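Local atomic coordinates of esterase Rv0045c (Mycobacterium tuberculosis, PDB entry 6WYN), a protein that hydrolyses carboxylic esters, preferring short, straight-chain alkyl esters, and is likely involved in ester and lipid metabolism, although its physiological substrate is unknown. Residues A75-G80 and P108-D113; D99-G104 and R318-I323. One frame throughout, in Å; residues are numbered along the deposited sequence.

Contact 1 (A75-G80 and P108-D113); sequences ALRWGG and PALAVD
Four backbone hydrogen bonds join Leu76 and Trp78 to Ala111 and Ala109, which sit opposite them on an antiparallel strand. Leu76 N reaches Ala111 O at 2.8 Å, and the return bond from Ala111 N to Leu76 O is 2.9 Å. Trp78 N binds Ala109 O at 2.9 Å, the straightest of the four at 172°. The last, Ala109 N to Trp78 O, bends at the acceptor, where the donor stands 31° out of the carbonyl plane. Arg77-Leu110 is the non-hydrogen-bonded pair between them, and Ala75-Val112 the one beyond Leu76-Ala111. Two CA-H...O contacts supplement the bonds: Leu110 CA approaches Leu76 O, and Pro108 CA lies 3.3 Å from Trp78 O.

The side-chain contacts differ between the two faces. On the face of Ala75, Arg77, Leu110 and Val112, the CG of Leu110 is anti to its own nitrogen (chi1 -169°), which brings CD1 to 3.8 Å from Ala75 CB and equally near Arg77 CB. Beyond CG the arginine chain departs from Leu110, and NH1 forms a salt bridge with Glu66; helix 130-144 packs on this face. On the other face the indole of Trp78 meets Ala109 O, already the acceptor of its own N-H, at the ring edge and in plane, and Trp78 CB lies 4.4 Å from Ala109 CB. Helix 99-105 packs against this face.

Gly79, at positive phi, follows the strand while still facing Pro108. Strand 73-78 also pairs with 65-70, and 109-112 with 85-88, so this contact joins the antiparallel edge to the parallel strands of the central sheet, the strand order 1-2-4-3-5-6-7-8 of the alpha/beta hydrolase fold.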
loop_
_atom_site.group_PDB
_atom_site.type_symbol
_atom_site.label_atom_id
_atom_site.label_comp_id
_atom_site.label_asym_id
_atom_site.label_seq_id
_atom_site.Cartn_x
_atom_site.Cartn_y
_atom_site.Cartn_z
ATOM N N ALA A 75 7.733 -8.687 -4.785
ATOM C CA ALA A 75 6.804 -7.809 -5.511
ATOM C C ALA A 75 6.008 -8.659 -6.488
ATOM O O ALA A 75 6.452 -9.825 -6.795
ATOM C CB ALA A 75 7.512 -6.680 -6.197
ATOM N N LEU A 76 4.845 -8.144 -6.876
ATOM C CA LEU A 76 4.084 -8.675 -8.044
ATOM C C LEU A 76 4.379 -7.806 -9.249
ATOM O O LEU A 76 4.208 -6.569 -9.175
ATOM C CB LEU A 76 2.598 -8.676 -7.708
ATOM C CG LEU A 76 2.194 -9.587 -6.566
ATOM C CD1 LEU A 76 0.706 -9.484 -6.299
ATOM C CD2 LEU A 76 2.581 -11.020 -6.872
ATOM N N ARG A 77 4.812 -8.430 -10.339
ATOM C CA ARG A 77 5.119 -7.741 -11.611
ATOM C C ARG A 77 4.014 -8.101 -12.595
ATOM O O ARG A 77 3.858 -9.311 -12.926
ATOM C CB ARG A 77 6.513 -8.096 -12.144
ATOM C CG ARG A 77 6.925 -7.283 -13.361
ATOM C CD ARG A 77 8.406 -7.371 -13.670
ATOM N NE ARG A 77 8.716 -8.758 -14.018
ATOM C CZ ARG A 77 9.937 -9.286 -14.005
ATOM N NH1 ARG A 77 10.089 -10.572 -14.286
ATOM N NH2 ARG A 77 10.977 -8.529 -13.743
ATOM N N TRP A 78 3.290 -7.071 -13.039
ATOM C CA TRP A 78 2.094 -7.182 -13.914
ATOM C C TRP A 78 2.444 -6.742 -15.323
ATOM O O TRP A 78 3.096 -5.679 -15.452
ATOM C CB TRP A 78 0.983 -6.285 -13.381
ATOM C CG TRP A 78 0.500 -6.650 -12.016
ATOM C CD1 TRP A 78 1.033 -6.321 -10.788
ATOM C CD2 TRP A 78 -0.684 -7.399 -11.766
ATOM N NE1 TRP A 78 0.239 -6.818 -9.793
ATOM C CE2 TRP A 78 -0.835 -7.462 -10.366
ATOM C CE3 TRP A 78 -1.646 -7.971 -12.603
ATOM C CZ2 TRP A 78 -1.909 -8.126 -9.784
ATOM C CZ3 TRP A 78 -2.718 -8.601 -12.019
ATOM C CH2 TRP A 78 -2.853 -8.671 -10.631
ATOM N N GLY A 79 1.989 -7.521 -16.313
ATOM C CA GLY A 79 2.037 -7.110 -17.722
ATOM C C GLY A 79 3.419 -7.222 -18.336
ATOM O O GLY A 79 3.655 -6.469 -19.304
ATOM N N GLY A 80 4.325 -8.053 -17.811
ATOM C CA GLY A 80 5.712 -8.137 -18.347
ATOM C C GLY A 80 6.793 -7.403 -17.538
ATOM O O GLY A 80 6.527 -6.911 -16.427
ATOM N N PRO A 108 1.258 -2.048 -17.439
ATOM C CA PRO A 108 2.344 -2.772 -16.757
ATOM C C PRO A 108 2.736 -2.075 -15.444
ATOM O O PRO A 108 2.895 -0.843 -15.381
ATOM C CB PRO A 108 3.489 -2.800 -17.775
ATOM C CG PRO A 108 3.144 -1.689 -18.770
ATOM C CD PRO A 108 1.629 -1.565 -18.784
ATOM N N ALA A 109 2.899 -2.858 -14.376
ATOM C CA ALA A 109 3.047 -2.276 -13.019
ATOM C C ALA A 109 3.866 -3.165 -12.096
ATOM O O ALA A 109 3.893 -4.345 -12.316
ATOM C CB ALA A 109 1.672 -2.056 -12.461
ATOM N N LEU A 110 4.417 -2.593 -11.025
ATOM C CA LEU A 110 5.117 -3.358 -9.973
ATOM C C LEU A 110 4.433 -2.989 -8.668
ATOM O O LEU A 110 4.482 -1.799 -8.279
ATOM C CB LEU A 110 6.611 -3.018 -9.970
ATOM C CG LEU A 110 7.464 -3.943 -9.108
ATOM C CD1 LEU A 110 7.578 -5.313 -9.743
ATOM C CD2 LEU A 110 8.864 -3.385 -8.858
ATOM N N ALA A 111 3.843 -3.963 -8.019
ATOM C CA ALA A 111 3.243 -3.797 -6.687
ATOM C C ALA A 111 4.174 -4.460 -5.669
ATOM O O ALA A 111 4.319 -5.680 -5.643
ATOM C CB ALA A 111 1.835 -4.339 -6.686
ATOM N N VAL A 112 4.792 -3.606 -4.875
ATOM C CA VAL A 112 5.845 -4.122 -3.980
ATOM C C VAL A 112 5.327 -4.487 -2.603
ATOM O O VAL A 112 4.449 -3.801 -2.127
ATOM C CB VAL A 112 6.953 -3.067 -3.844
ATOM C CG1 VAL A 112 8.079 -3.591 -3.005
ATOM C CG2 VAL A 112 7.471 -2.608 -5.195
ATOM N N ASP A 113 5.851 -5.568 -2.034
ATOM C CA ASP A 113 5.623 -5.872 -0.601
ATOM C C ASP A 113 6.637 -5.061 0.217
ATOM O O ASP A 113 7.826 -5.232 0.003
ATOM C CB ASP A 113 5.746 -7.357 -0.276
ATOM C CG ASP A 113 4.621 -8.260 -0.784
ATOM O OD1 ASP A 113 3.466 -7.773 -0.862
ATOM O OD2 ASP A 113 4.896 -9.469 -1.089
#

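Contact 2 (D99-G104 and R318-I323); sequences DTVIVG and RALIEI
Ile321 reaches across from helix 318-323 and lays its side chain against the backbone of helix 99-104. With chi1 at -72°, CG1 is anti to the carbonyl carbon of Ile321 and comes within 3.6 Å of both Val101 CA and Val101 O. The near-extended chi2 of 154° carries CD1 onward to Gly104, whose CA it meets at 3.8 Å; the same methyl is equally close to Val101 CA. CG2, the other branch, reaches the carbonyl group of Gly104. Gly104, with no side chain, lets the CD1 methyl of Ile321 lie directly on its CA.

The axes of segments 99-104 and 318-323 approach to 9.1 Å and cross at -49°, and the two helices pack side by side on one face of the central sheet of the alpha/beta hydrolase fold. Helix 317-328 is the last helix of the chain; it comes after His310, the probable catalytic histidine, and the short helix 312-315.

Val101 supplies both of its methyls. CG1 lies 4.1 Å from Ile321 CG1, the two side chains running past each other in opposite directions, whereas CG2 turns to Leu320 CD2 at the same distance, the valine and leucine crossing at a slant. Leu320 also touches Trp98. At the Thr100 end, Ile321 CD1 approaches the carbonyl O, while the threonine hydroxyl is hydrogen-bonded to Gln55 and Asn52 rather than to the opposing helix.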
loop_
_atom_site.group_PDB
_atom_site.type_symbol
_atom_site.label_atom_id
_atom_site.label_comp_id
_atom_site.label_asym_id
_atom_site.label_seq_id
_atom_site.Cartn_x
_atom_site.Cartn_y
_atom_site.Cartn_z
ATOM N N ASP A 99 -4.562 -5.379 -6.612
ATOM C CA ASP A 99 -4.959 -6.282 -7.731
ATOM C C ASP A 99 -6.084 -5.632 -8.570
ATOM O O ASP A 99 -6.018 -5.633 -9.805
ATOM C CB ASP A 99 -5.375 -7.651 -7.199
ATOM C CG ASP A 99 -4.256 -8.508 -6.625
ATOM O OD1 ASP A 99 -3.049 -8.071 -6.693
ATOM O OD2 ASP A 99 -4.607 -9.601 -6.084
ATOM N N THR A 100 -7.118 -5.131 -7.913
ATOM C CA THR A 100 -8.322 -4.636 -8.619
ATOM C C THR A 100 -7.906 -3.430 -9.406
ATOM O O THR A 100 -8.202 -3.382 -10.608
ATOM C CB THR A 100 -9.510 -4.404 -7.683
ATOM O OG1 THR A 100 -9.903 -5.656 -7.128
ATOM C CG2 THR A 100 -10.672 -3.771 -8.429
ATOM N N VAL A 101 -7.217 -2.487 -8.767
ATOM C CA VAL A 101 -6.776 -1.259 -9.461
ATOM C C VAL A 101 -5.891 -1.637 -10.662
ATOM O O VAL A 101 -6.007 -1.035 -11.736
ATOM C CB VAL A 101 -6.092 -0.294 -8.473
ATOM C CG1 VAL A 101 -5.288 0.773 -9.161
ATOM C CG2 VAL A 101 -7.090 0.340 -7.520
ATOM N N ILE A 102 -4.913 -2.514 -10.454
ATOM C CA ILE A 102 -3.948 -2.844 -11.527
ATOM C C ILE A 102 -4.700 -3.536 -12.677
ATOM O O ILE A 102 -4.461 -3.177 -13.799
ATOM C CB ILE A 102 -2.780 -3.637 -10.931
ATOM C CG1 ILE A 102 -1.957 -2.662 -10.094
ATOM C CG2 ILE A 102 -1.943 -4.308 -12.004
ATOM C CD1 ILE A 102 -0.839 -3.330 -9.366
ATOM N N VAL A 103 -5.601 -4.443 -12.384
ATOM C CA VAL A 103 -6.367 -5.198 -13.421
ATOM C C VAL A 103 -7.234 -4.192 -14.188
ATOM O O VAL A 103 -7.208 -4.182 -15.435
ATOM C CB VAL A 103 -7.159 -6.351 -12.770
ATOM C CG1 VAL A 103 -8.253 -6.951 -13.681
ATOM C CG2 VAL A 103 -6.203 -7.449 -12.365
ATOM N N GLY A 104 -7.913 -3.282 -13.486
ATOM C CA GLY A 104 -8.721 -2.241 -14.143
ATOM C C GLY A 104 -7.920 -1.269 -14.952
ATOM O O GLY A 104 -8.419 -0.788 -16.021
ATOM N N ARG A 318 -12.669 1.539 -8.541
ATOM C CA ARG A 318 -13.046 2.047 -9.887
ATOM C C ARG A 318 -12.774 3.536 -9.905
ATOM O O ARG A 318 -12.197 4.031 -10.896
ATOM C CB ARG A 318 -14.490 1.692 -10.267
ATOM C CG ARG A 318 -14.764 0.206 -10.480
ATOM C CD ARG A 318 -16.216 -0.148 -10.846
ATOM N NE ARG A 318 -16.521 -1.581 -10.740
ATOM C CZ ARG A 318 -17.727 -2.154 -10.912
ATOM N NH1 ARG A 318 -18.802 -1.426 -11.171
ATOM N NH2 ARG A 318 -17.875 -3.463 -10.807
ATOM N N ALA A 319 -13.120 4.247 -8.831
ATOM C CA ALA A 319 -12.897 5.718 -8.784
ATOM C C ALA A 319 -11.378 5.956 -8.742
ATOM O O ALA A 319 -10.875 6.832 -9.437
ATOM C CB ALA A 319 -13.643 6.308 -7.589
ATOM N N LEU A 320 -10.620 5.105 -8.027
ATOM C CA LEU A 320 -9.142 5.284 -8.010
ATOM C C LEU A 320 -8.506 5.004 -9.389
ATOM O O LEU A 320 -7.561 5.712 -9.780
ATOM C CB LEU A 320 -8.521 4.438 -6.889
ATOM C CG LEU A 320 -7.025 4.691 -6.708
ATOM C CD1 LEU A 320 -6.781 6.181 -6.514
ATOM C CD2 LEU A 320 -6.469 3.908 -5.520
ATOM N N ILE A 321 -8.977 3.994 -10.093
ATOM C CA ILE A 321 -8.470 3.692 -11.461
ATOM C C ILE A 321 -8.590 4.961 -12.337
ATOM O O ILE A 321 -7.621 5.380 -12.992
ATOM C CB ILE A 321 -9.207 2.460 -12.014
ATOM C CG1 ILE A 321 -8.769 1.170 -11.307
ATOM C CG2 ILE A 321 -8.980 2.372 -13.522
ATOM C CD1 ILE A 321 -9.826 0.063 -11.313
ATOM N N GLU A 322 -9.741 5.630 -12.308
ATOM C CA GLU A 322 -9.992 6.807 -13.179
ATOM C C GLU A 322 -9.019 7.895 -12.783
ATOM O O GLU A 322 -8.446 8.531 -13.675
ATOM C CB GLU A 322 -11.460 7.246 -13.131
ATOM C CG GLU A 322 -12.374 6.328 -13.938
ATOM C CD GLU A 322 -11.766 5.536 -15.117
ATOM O OE1 GLU A 322 -11.972 4.289 -15.155
ATOM O OE2 GLU A 322 -11.082 6.132 -16.006
ATOM N N ILE A 323 -8.786 8.107 -11.494
ATOM C CA ILE A 323 -7.854 9.191 -11.091
ATOM C C ILE A 323 -6.443 8.817 -11.541
ATOM O O ILE A 323 -5.688 9.697 -11.979
ATOM C CB ILE A 323 -7.873 9.420 -9.569
ATOM C CG1 ILE A 323 -9.192 10.039 -9.116
ATOM C CG2 ILE A 323 -6.667 10.253 -9.147
ATOM C CD1 ILE A 323 -9.507 9.745 -7.671
#

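Overall arrangement
Both contacts are buried, but contact 1 is built within the central sheet and contact 2 between helices that lie on it. The first depends on paired backbone amides and carbonyls; the second, with about half the buried surface, is apolar packing of branched side chains against one another and a glycine. Helix 99-105 connects them, leading in the chain to strand 109-112 and turning one side to each contact: Ile102 and Val103 pack on Trp78, with Ile102 CG2 3.3 Å from Trp78 CD2, and Ile102 also touches Ala111, whereas Val101 and Gly104 receive Ile321. Helix 99-105 thus stands between the C-terminal helix 317-328 and the antiparallel strand 73-78.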